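Local coordinates for PUA domain-containing protein (Thermoplasma acidophilum DSM 1728, PDB 1Q7H) that is of unknown function but carries a PUA domain and probably binds RNA, at residues Ser3-Ile7 / Ser30-Ala34; Val50-Gly54 / Leu148-Phe152; Leu56-Val60 / Ile141-Gly145; Gly46-Val50 / Tyr61-Tyr65. All blocks are in the same frame, centred on the assembly; numbering follows the deposited sequence.

The contacts follow one antiparallel five-stranded sheet from its outer edge to the PUA domain. Contact 1 pairs strands 5-6 and 32-35, closes first along the chain, and is centred about 14 to 18 Å from the other centres. Contacts 2 and 4 share strand 47-52: helix 60-65 meets it in contact 4, the C-terminal helix 147-151 returns to it in contact 2. Contact 3, centred about 7 Å from the centre of contact 2 and about 9 Å from that of contact 4, ties edge strand 56-58 to strand 136-142, joining the two domains; its segments alternate with those of contact 4 and lie between 50-54 and 148-152. Contacts 1 and 4 stay within the N-terminal domain.

Contact 1. Residues Ser3-Ile7 / Ser30-Ala34; sequences SKHFI and SLEVA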
loop_
_atom_site.group_PDB
_atom_site.type_symbol
_atom_site.label_atom_id
_atom_site.label_comp_id
_atom_site.label_asym_id
_atom_site.label_seq_id
_atom_site.Cartn_x
_atom_site.Cartn_y
_atom_site.Cartn_z
ATOM N N SER A 3 -5.865 16.882 17.796
ATOM C CA SER A 3 -4.516 16.651 17.210
ATOM C C SER A 3 -4.612 16.481 15.693
ATOM O O SER A 3 -3.604 16.293 15.014
ATOM C CB SER A 3 -3.879 15.410 17.838
ATOM O OG SER A 3 -2.474 15.418 17.654
ATOM N N LYS A 4 -5.833 16.541 15.171
ATOM C CA LYS A 4 -6.069 16.429 13.737
ATOM C C LYS A 4 -6.468 17.800 13.202
ATOM O O LYS A 4 -7.071 18.596 13.917
ATOM C CB LYS A 4 -7.217 15.463 13.438
ATOM C CG LYS A 4 -6.988 14.013 13.801
ATOM C CD LYS A 4 -8.196 13.203 13.360
ATOM C CE LYS A 4 -8.116 11.760 13.791
ATOM N NZ LYS A 4 -9.354 11.038 13.379
ATOM N N HIS A 5 -6.151 18.060 11.938
ATOM C CA HIS A 5 -6.500 19.329 11.307
ATOM C C HIS A 5 -6.798 19.110 9.836
ATOM O O HIS A 5 -6.039 18.440 9.141
ATOM C CB HIS A 5 -5.332 20.323 11.378
ATOM C CG HIS A 5 -4.928 20.710 12.765
ATOM N ND1 HIS A 5 -5.508 21.764 13.443
ATOM C CD2 HIS A 5 -3.964 20.222 13.582
ATOM C CE1 HIS A 5 -4.914 21.910 14.613
ATOM N NE2 HIS A 5 -3.971 20.987 14.721
ATOM N N PHE A 6 -7.894 19.672 9.350
ATOM C CA PHE A 6 -8.184 19.562 7.933
ATOM C C PHE A 6 -7.170 20.495 7.291
ATOM O O PHE A 6 -6.909 21.588 7.811
ATOM C CB PHE A 6 -9.605 20.021 7.632
ATOM C CG PHE A 6 -10.638 18.974 7.919
ATOM C CD1 PHE A 6 -10.979 18.031 6.949
ATOM C CD2 PHE A 6 -11.239 18.896 9.171
ATOM C CE1 PHE A 6 -11.902 17.028 7.224
ATOM C CE2 PHE A 6 -12.164 17.893 9.457
ATOM C CZ PHE A 6 -12.497 16.959 8.484
ATOM N N ILE A 7 -6.577 20.052 6.189
ATOM C CA ILE A 7 -5.580 20.849 5.505
ATOM C C ILE A 7 -6.196 21.624 4.354
ATOM O O ILE A 7 -7.297 21.315 3.906
ATOM C CB ILE A 7 -4.408 19.955 5.003
ATOM C CG1 ILE A 7 -4.906 18.894 4.030
ATOM C CG2 ILE A 7 -3.756 19.256 6.181
ATOM C CD1 ILE A 7 -3.815 17.935 3.583
ATOM N N SER A 30 -11.316 15.915 0.933
ATOM C CA SER A 30 -10.671 16.767 1.922
ATOM C C SER A 30 -9.979 15.852 2.914
ATOM O O SER A 30 -10.476 14.772 3.221
ATOM C CB SER A 30 -11.689 17.677 2.623
ATOM O OG SER A 30 -12.690 16.934 3.281
ATOM N N LEU A 31 -8.832 16.291 3.418
ATOM C CA LEU A 31 -8.040 15.478 4.331
ATOM C C LEU A 31 -7.703 16.112 5.680
ATOM O O LEU A 31 -7.542 17.326 5.784
ATOM C CB LEU A 31 -6.723 15.111 3.633
ATOM C CG LEU A 31 -6.803 14.540 2.210
ATOM C CD1 LEU A 31 -5.426 14.541 1.568
ATOM C CD2 LEU A 31 -7.369 13.121 2.256
ATOM N N GLU A 32 -7.600 15.278 6.710
ATOM C CA GLU A 32 -7.197 15.744 8.029
ATOM C C GLU A 32 -5.830 15.123 8.232
ATOM O O GLU A 32 -5.600 13.986 7.827
ATOM C CB GLU A 32 -8.112 15.234 9.128
ATOM C CG GLU A 32 -9.540 15.663 9.023
ATOM C CD GLU A 32 -10.335 15.159 10.198
ATOM O OE1 GLU A 32 -10.319 15.818 11.261
ATOM O OE2 GLU A 32 -10.955 14.085 10.066
ATOM N N VAL A 33 -4.918 15.858 8.847
ATOM C CA VAL A 33 -3.586 15.333 9.069
ATOM C C VAL A 33 -3.314 15.231 10.562
ATOM O O VAL A 33 -3.846 16.007 11.347
ATOM C CB VAL A 33 -2.529 16.235 8.389
ATOM C CG1 VAL A 33 -2.475 17.597 9.082
ATOM C CG2 VAL A 33 -1.176 15.546 8.398
ATOM N N ALA A 34 -2.496 14.258 10.948
ATOM C CA ALA A 34 -2.139 14.053 12.346
ATOM C C ALA A 34 -0.680 13.612 12.390
ATOM O O ALA A 34 -0.168 13.081 11.407
ATOM C CB ALA A 34 -3.041 12.995 12.964
HETATM O O HOH W 1 -8.642 19.085 2.767
#
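Strands 5-6 and 32-35 run antiparallel, and their polar backbone atoms are matched in turn. H5 and V33 form the hydrogen-bonded pair: H5 N donates to V33 O at 3.1 Å, and V33 N returns a bond to H5 O at 2.8 Å. Next along, F6 and E32 are a non-hydrogen-bonded pair, with F6 CA and E32 CA 3.9 Å apart. I7 N then reaches L31 O at 2.9 Å. Beyond this the chains separate slightly and a water takes over, donating to I7 O (2.8 Å) and accepting from L31 N (2.9 Å). The backbones of E32 and A34 bond to the other neighbour, Y43 and A41 of strand 40-44. CA-H...O contacts, such as F6 CA to L31 O at 3.2 Å, accompany the main bonds.

The side chains suit the two faces. On one, the aliphatic stem of E32 lies over the ring of F6 in a CH-pi contact, with E32 OE1 3.8 Å from K4 CB, while K4 makes a cation-pi contact with Y43. On the other, I7 CG2 meets V33 CG1 at 3.6 Å and I7 CD1 meets L31 CB at 4.1 Å; L31 itself is buried against helix 9-20. This is the edge pairing of an antiparallel five-stranded sheet whose strands follow sequence order, with helix 9-20 in the connection between its first two strands.

Contact 2. Residues Val50-Gly54 / Leu148-Phe152; sequences VFQAG and LIRAF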
loop_
_atom_site.group_PDB
_atom_site.type_symbol
_atom_site.label_atom_id
_atom_site.label_comp_id
_atom_site.label_asym_id
_atom_site.label_seq_id
_atom_site.Cartn_x
_atom_site.Cartn_y
_atom_site.Cartn_z
ATOM N N VAL A 50 -3.511 7.791 4.051
ATOM C CA VAL A 50 -2.153 7.885 3.527
ATOM C C VAL A 50 -1.184 8.126 4.675
ATOM O O VAL A 50 -1.402 9.009 5.500
ATOM C CB VAL A 50 -2.009 9.039 2.513
ATOM C CG1 VAL A 50 -0.610 9.047 1.937
ATOM C CG2 VAL A 50 -3.036 8.901 1.399
ATOM N N PHE A 51 -0.119 7.334 4.732
ATOM C CA PHE A 51 0.879 7.488 5.779
ATOM C C PHE A 51 2.137 8.118 5.198
ATOM O O PHE A 51 2.541 7.815 4.072
ATOM C CB PHE A 51 1.260 6.129 6.383
ATOM C CG PHE A 51 0.126 5.418 7.055
ATOM C CD1 PHE A 51 -0.425 5.915 8.230
ATOM C CD2 PHE A 51 -0.388 4.242 6.517
ATOM C CE1 PHE A 51 -1.481 5.248 8.869
ATOM C CE2 PHE A 51 -1.439 3.569 7.147
ATOM C CZ PHE A 51 -1.987 4.076 8.326
ATOM N N GLN A 52 2.743 9.004 5.972
ATOM C CA GLN A 52 3.986 9.644 5.583
ATOM C C GLN A 52 5.006 9.014 6.525
ATOM O O GLN A 52 5.147 9.434 7.667
ATOM C CB GLN A 52 3.905 11.149 5.818
ATOM C CG GLN A 52 5.189 11.925 5.535
ATOM C CD GLN A 52 5.620 11.878 4.076
ATOM O OE1 GLN A 52 6.293 10.945 3.643
ATOM N NE2 GLN A 52 5.227 12.893 3.309
ATOM N N ALA A 53 5.675 7.970 6.059
ATOM C CA ALA A 53 6.678 7.277 6.861
ATOM C C ALA A 53 7.828 6.976 5.916
ATOM O O ALA A 53 8.032 5.832 5.507
ATOM C CB ALA A 53 6.097 5.987 7.421
ATOM N N GLY A 54 8.579 8.017 5.575
ATOM C CA GLY A 54 9.671 7.864 4.633
ATOM C C GLY A 54 9.046 8.288 3.324
ATOM O O GLY A 54 9.203 9.429 2.883
ATOM N N LEU A 148 1.705 1.555 12.045
ATOM C CA LEU A 148 1.085 2.746 11.483
ATOM C C LEU A 148 -0.385 2.832 11.887
ATOM O O LEU A 148 -0.868 3.896 12.272
ATOM C CB LEU A 148 1.229 2.745 9.957
ATOM C CG LEU A 148 2.689 2.839 9.499
ATOM C CD1 LEU A 148 2.817 2.652 7.990
ATOM C CD2 LEU A 148 3.235 4.187 9.921
ATOM N N ILE A 149 -1.091 1.709 11.815
ATOM C CA ILE A 149 -2.501 1.683 12.177
ATOM C C ILE A 149 -2.723 1.803 13.685
ATOM O O ILE A 149 -3.701 2.408 14.117
ATOM C CB ILE A 149 -3.186 0.397 11.618
ATOM C CG1 ILE A 149 -3.611 0.653 10.170
ATOM C CG2 ILE A 149 -4.402 -0.004 12.468
ATOM C CD1 ILE A 149 -4.145 -0.559 9.475
ATOM N N ARG A 150 -1.824 1.236 14.485
ATOM C CA ARG A 150 -1.962 1.327 15.935
ATOM C C ARG A 150 -1.664 2.757 16.373
ATOM O O ARG A 150 -2.237 3.253 17.341
ATOM C CB ARG A 150 -1.008 0.360 16.653
ATOM C CG ARG A 150 -1.313 -1.125 16.441
ATOM C CD ARG A 150 -0.503 -2.007 17.400
ATOM N NE ARG A 150 0.941 -1.780 17.295
ATOM C CZ ARG A 150 1.755 -2.425 16.459
ATOM N NH1 ARG A 150 1.279 -3.357 15.640
ATOM N NH2 ARG A 150 3.049 -2.126 16.433
ATOM N N ALA A 151 -0.778 3.427 15.642
ATOM C CA ALA A 151 -0.416 4.803 15.961
ATOM C C ALA A 151 -1.452 5.821 15.481
ATOM O O ALA A 151 -1.567 6.906 16.047
ATOM C CB ALA A 151 0.931 5.133 15.361
ATOM N N PHE A 152 -2.203 5.480 14.439
ATOM C CA PHE A 152 -3.197 6.401 13.906
ATOM C C PHE A 152 -4.582 5.802 13.892
ATOM O O PHE A 152 -5.132 5.510 12.831
ATOM C CB PHE A 152 -2.798 6.823 12.500
ATOM C CG PHE A 152 -1.521 7.589 12.455
ATOM C CD1 PHE A 152 -1.461 8.883 12.960
ATOM C CD2 PHE A 152 -0.364 7.002 11.963
ATOM C CE1 PHE A 152 -0.261 9.586 12.976
ATOM C CE2 PHE A 152 0.840 7.686 11.973
ATOM C CZ PHE A 152 0.892 8.988 12.486
#
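F51 is the residue that carries this contact. Its CA-to-CB bond points toward helix 147-151, and with chi1 in the m well the ring extends straight from strand 47-52, spanning a gap in which the nearest CA atoms, F51 CA and L148 CA, are 7.4 Å apart; a large flat side chain suits so wide a gap. L148, also m at chi1 and t at chi2, sets its CB over the face of that ring, 3.7 Å from the centroid and almost on the ring normal, in a CH-pi contact. The same extended conformer carries L148 CD2 on to A53 CB at 4.2 Å, where the small alanine leaves room for it. I149 (m, t) adds CG1, 4.2 Å from F51 CZ.

In fold terms, the last helix of the chain returns to pack on the five-stranded sheet without any hydrogen bond between the two segments. F51 and H142 also pack edge-to-face.

F152 is the first residue to leave helical backbone angles, though its N still bonds to L148 O at 3.0 Å. Its chi1 is again m, and the ring turns back to the sheet, where its CD2 lies 3.7 Å from F51 CE1. The two rings sit obliquely, centroids 6.0 Å apart and planes at 36°, and F152 continues onto A41 and Y43 of strand 40-44.

Contact 3. Residues Leu56-Val60 / Ile141-Gly145; sequences LIPSV and IHFPG
Two chain segments pass side by side here, yet form no sheet with each other: the touching parts, CA 57 to 60 and CA 141 to 144, run 29° apart, S59 CA lies 7.3 Å from H142 CA and V60 CA 6.7 Å from F143 CA, and no hydrogen bond joins them. Segment 56-60 is extended at I57 (-115/127), P58 (-74/147) and S59 (-82/166) and helical at V60 (-65/-24); S59 (chi1 p) is the N-cap of helix 60-65, its OG bonding to L62 N and to P48 O.

I141 comes first, at phi/psi -107/-11, and forms with H142 a classic beta bulge opposite V119. Its p, t conformer brings CD1 to 3.7 Å from I57 CD1 (I57 m, t). H142 is extended (-156/134), and chi1 t places its flat ring edge-on to V60 N and edge-to-face with F51; its CB lies 4.1 Å from I57 CG2. F143 turns its side chain away, and its N bonds to D146. P144 adds a rigid apolar ring, CG at 4.1 Å from V60 CG2 (V60 chi1 m). G145 leaves with positive phi (71/11), which favours glycine.

Apolar side chains around a central histidine form an interface between the N-terminal and PUA domains. Strand 106-111 packs on I57 and P58, strand 116-122 on I57, helix 9-20 receives L56 and P58, and strand 47-52 pairs with 56-58.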
loop_
_atom_site.group_PDB
_atom_site.type_symbol
_atom_site.label_atom_id
_atom_site.label_comp_id
_atom_site.label_asym_id
_atom_site.label_seq_id
_atom_site.Cartn_x
_atom_site.Cartn_y
_atom_site.Cartn_z
ATOM N N LEU A 56 5.327 8.276 0.919
ATOM C CA LEU A 56 3.902 8.368 1.174
ATOM C C LEU A 56 3.351 6.990 0.829
ATOM O O LEU A 56 3.482 6.519 -0.298
ATOM C CB LEU A 56 3.251 9.435 0.306
ATOM C CG LEU A 56 3.457 10.871 0.768
ATOM C CD1 LEU A 56 2.914 11.810 -0.278
ATOM C CD2 LEU A 56 2.756 11.088 2.102
ATOM N N ILE A 57 2.736 6.360 1.818
ATOM C CA ILE A 57 2.185 5.021 1.693
ATOM C C ILE A 57 0.668 5.012 1.837
ATOM O O ILE A 57 0.133 5.551 2.805
ATOM C CB ILE A 57 2.779 4.125 2.814
ATOM C CG1 ILE A 57 4.304 4.049 2.666
ATOM C CG2 ILE A 57 2.155 2.751 2.795
ATOM C CD1 ILE A 57 4.987 3.367 3.837
ATOM N N PRO A 58 -0.054 4.419 0.867
ATOM C CA PRO A 58 -1.522 4.382 0.996
ATOM C C PRO A 58 -1.820 3.335 2.059
ATOM O O PRO A 58 -1.076 2.366 2.186
ATOM C CB PRO A 58 -1.976 3.924 -0.385
ATOM C CG PRO A 58 -0.822 3.013 -0.823
ATOM C CD PRO A 58 0.380 3.843 -0.418
ATOM N N SER A 59 -2.876 3.523 2.837
ATOM C CA SER A 59 -3.219 2.541 3.853
ATOM C C SER A 59 -3.988 1.412 3.174
ATOM O O SER A 59 -4.444 1.562 2.045
ATOM C CB SER A 59 -4.106 3.164 4.933
ATOM O OG SER A 59 -5.424 3.334 4.454
ATOM N N VAL A 60 -4.137 0.284 3.857
ATOM C CA VAL A 60 -4.895 -0.800 3.273
ATOM C C VAL A 60 -6.350 -0.356 3.130
ATOM O O VAL A 60 -7.063 -0.871 2.278
ATOM C CB VAL A 60 -4.814 -2.100 4.109
ATOM C CG1 VAL A 60 -3.446 -2.754 3.911
ATOM C CG2 VAL A 60 -5.056 -1.793 5.587
ATOM N N ILE A 141 5.720 -3.395 3.872
ATOM C CA ILE A 141 5.944 -2.188 4.666
ATOM C C ILE A 141 4.697 -1.671 5.386
ATOM O O ILE A 141 4.785 -0.770 6.227
ATOM C CB ILE A 141 6.541 -1.050 3.812
ATOM C CG1 ILE A 141 5.585 -0.683 2.675
ATOM C CG2 ILE A 141 7.897 -1.474 3.250
ATOM C CD1 ILE A 141 6.077 0.481 1.836
ATOM N N HIS A 142 3.538 -2.221 5.047
ATOM C CA HIS A 142 2.302 -1.837 5.717
ATOM C C HIS A 142 1.290 -2.955 5.597
ATOM O O HIS A 142 1.087 -3.514 4.518
ATOM C CB HIS A 142 1.689 -0.555 5.142
ATOM C CG HIS A 142 0.347 -0.231 5.732
ATOM N ND1 HIS A 142 -0.768 0.020 4.961
ATOM C CD2 HIS A 142 -0.076 -0.216 7.017
ATOM C CE1 HIS A 142 -1.821 0.167 5.746
ATOM N NE2 HIS A 142 -1.428 0.026 7.000
ATOM N N PHE A 143 0.648 -3.274 6.714
ATOM C CA PHE A 143 -0.344 -4.335 6.742
ATOM C C PHE A 143 -1.336 -4.011 7.844
ATOM O O PHE A 143 -1.066 -3.163 8.690
ATOM C CB PHE A 143 0.345 -5.687 6.978
ATOM C CG PHE A 143 1.181 -5.734 8.224
ATOM C CD1 PHE A 143 0.664 -6.254 9.407
ATOM C CD2 PHE A 143 2.480 -5.243 8.220
ATOM C CE1 PHE A 143 1.433 -6.283 10.569
ATOM C CE2 PHE A 143 3.257 -5.267 9.387
ATOM C CZ PHE A 143 2.727 -5.789 10.558
ATOM N N PRO A 144 -2.494 -4.691 7.865
ATOM C CA PRO A 144 -3.486 -4.401 8.902
ATOM C C PRO A 144 -2.981 -4.571 10.337
ATOM O O PRO A 144 -2.296 -5.538 10.657
ATOM C CB PRO A 144 -4.622 -5.367 8.575
ATOM C CG PRO A 144 -4.470 -5.604 7.085
ATOM C CD PRO A 144 -2.972 -5.761 6.972
ATOM N N GLY A 145 -3.335 -3.621 11.196
ATOM C CA GLY A 145 -2.936 -3.698 12.589
ATOM C C GLY A 145 -1.465 -3.465 12.872
ATOM O O GLY A 145 -1.010 -3.701 13.991
#

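Contact 4. Residues Gly46-Val50 / Tyr61-Tyr65; sequences GKPMV and YLLNY
This is a helix packed across strand 47-52 of the five-stranded sheet, within the N-terminal domain: segment 61-65 crosses 47-50 almost at right angles (-82°), axes 7.9 Å apart. The strand is extended except at M49 (-110/-33), which with V50 forms a classic beta bulge opposite Y42. M49 and L62 are the nearest pair, CA atoms 5.0 Å apart. L62 (t, p) sets CB 3.3 Å from M49 O and CD2 3.8 Å from V50 CG2. M49, modelled as selenomethionine (m, m, t), lays its flexible chain along the helix, SE 3.9 Å from L62 CB and CE 4.3 Å from Y65 CD2. K47 CD lies over the face of the Y61 ring (chi1 m), 4.0 Å from Y61 CD2; P48 O lies at its edge, 3.5 Å from Y61 CD2, and P48 CG is 3.8 Å from Y61 CE2. Y65 OH bonds to E29. S59 caps the helix start and bonds to P48 O, helix 9-20 packs on V50 and L62, and strand 116-122 meets L63.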
loop_
_atom_site.group_PDB
_atom_site.type_symbol
_atom_site.label_atom_id
_atom_site.label_comp_id
_atom_site.label_asym_id
_atom_site.label_seq_id
_atom_site.Cartn_x
_atom_site.Cartn_y
_atom_site.Cartn_z
ATOM N N GLY A 46 -12.504 10.003 9.022
ATOM C CA GLY A 46 -12.164 9.268 10.231
ATOM C C GLY A 46 -11.238 8.064 10.108
ATOM O O GLY A 46 -10.876 7.464 11.121
ATOM N N LYS A 47 -10.854 7.692 8.890
ATOM C CA LYS A 47 -9.949 6.560 8.715
ATOM C C LYS A 47 -8.616 7.008 8.114
ATOM O O LYS A 47 -8.582 7.887 7.260
ATOM C CB LYS A 47 -10.575 5.496 7.809
ATOM C CG LYS A 47 -11.562 4.565 8.499
ATOM C CD LYS A 47 -11.646 3.220 7.771
ATOM C CE LYS A 47 -12.427 3.289 6.457
ATOM N NZ LYS A 47 -13.902 3.127 6.658
ATOM N N PRO A 48 -7.497 6.427 8.574
ATOM C CA PRO A 48 -6.208 6.834 8.006
ATOM C C PRO A 48 -6.106 6.309 6.575
ATOM O O PRO A 48 -6.280 5.116 6.334
ATOM C CB PRO A 48 -5.192 6.197 8.961
ATOM C CG PRO A 48 -5.901 4.972 9.456
ATOM C CD PRO A 48 -7.312 5.490 9.699
HETATM N N MSE A 49 -5.828 7.203 5.630
HETATM C CA MSE A 49 -5.749 6.836 4.219
HETATM C C MSE A 49 -4.353 6.871 3.596
HETATM O O MSE A 49 -4.044 6.073 2.705
HETATM C CB MSE A 49 -6.707 7.729 3.433
HETATM C CG MSE A 49 -8.158 7.569 3.882
HETATM SE SE MSE A 49 -8.899 5.838 3.362
HETATM C CE MSE A 49 -10.743 6.063 3.891
ATOM N N VAL A 50 -3.511 7.791 4.051
ATOM C CA VAL A 50 -2.153 7.885 3.527
ATOM C C VAL A 50 -1.184 8.126 4.675
ATOM O O VAL A 50 -1.402 9.009 5.500
ATOM C CB VAL A 50 -2.009 9.039 2.513
ATOM C CG1 VAL A 50 -0.610 9.047 1.937
ATOM C CG2 VAL A 50 -3.036 8.901 1.399
ATOM N N TYR A 61 -6.786 0.608 3.945
ATOM C CA TYR A 61 -8.165 1.094 3.836
ATOM C C TYR A 61 -8.314 1.869 2.537
ATOM O O TYR A 61 -9.316 1.729 1.840
ATOM C CB TYR A 61 -8.542 2.013 5.005
ATOM C CG TYR A 61 -8.300 1.404 6.360
ATOM C CD1 TYR A 61 -8.521 0.044 6.586
ATOM C CD2 TYR A 61 -7.839 2.184 7.419
ATOM C CE1 TYR A 61 -8.283 -0.527 7.841
ATOM C CE2 TYR A 61 -7.600 1.630 8.672
ATOM C CZ TYR A 61 -7.821 0.279 8.878
ATOM O OH TYR A 61 -7.570 -0.258 10.113
ATOM N N LEU A 62 -7.321 2.696 2.213
ATOM C CA LEU A 62 -7.392 3.459 0.977
ATOM C C LEU A 62 -7.322 2.503 -0.215
ATOM O O LEU A 62 -8.050 2.665 -1.186
ATOM C CB LEU A 62 -6.260 4.486 0.887
ATOM C CG LEU A 62 -6.214 5.263 -0.439
ATOM C CD1 LEU A 62 -7.567 5.946 -0.688
ATOM C CD2 LEU A 62 -5.113 6.304 -0.396
ATOM N N LEU A 63 -6.455 1.499 -0.140
ATOM C CA LEU A 63 -6.337 0.550 -1.237
ATOM C C LEU A 63 -7.683 -0.112 -1.554
ATOM O O LEU A 63 -7.986 -0.412 -2.712
ATOM C CB LEU A 63 -5.303 -0.526 -0.903
ATOM C CG LEU A 63 -3.826 -0.118 -0.863
ATOM C CD1 LEU A 63 -2.988 -1.353 -0.593
ATOM C CD2 LEU A 63 -3.404 0.510 -2.176
ATOM N N ASN A 64 -8.495 -0.320 -0.528
ATOM C CA ASN A 64 -9.780 -0.970 -0.727
ATOM C C ASN A 64 -10.903 0.003 -1.029
ATOM O O ASN A 64 -11.945 -0.395 -1.532
ATOM C CB ASN A 64 -10.116 -1.839 0.484
ATOM C CG ASN A 64 -9.249 -3.086 0.547
ATOM O OD1 ASN A 64 -8.494 -3.311 1.510
ATOM N ND2 ASN A 64 -9.346 -3.904 -0.489
ATOM N N TYR A 65 -10.677 1.282 -0.741
ATOM C CA TYR A 65 -11.664 2.318 -1.011
ATOM C C TYR A 65 -11.494 2.816 -2.454
ATOM O O TYR A 65 -12.466 3.059 -3.162
ATOM C CB TYR A 65 -11.480 3.470 -0.017
ATOM C CG TYR A 65 -12.213 4.742 -0.377
ATOM C CD1 TYR A 65 -13.571 4.721 -0.696
ATOM C CD2 TYR A 65 -11.558 5.975 -0.364
ATOM C CE1 TYR A 65 -14.262 5.893 -0.993
ATOM C CE2 TYR A 65 -12.243 7.158 -0.653
ATOM C CZ TYR A 65 -13.594 7.109 -0.967
ATOM O OH TYR A 65 -14.284 8.269 -1.256
#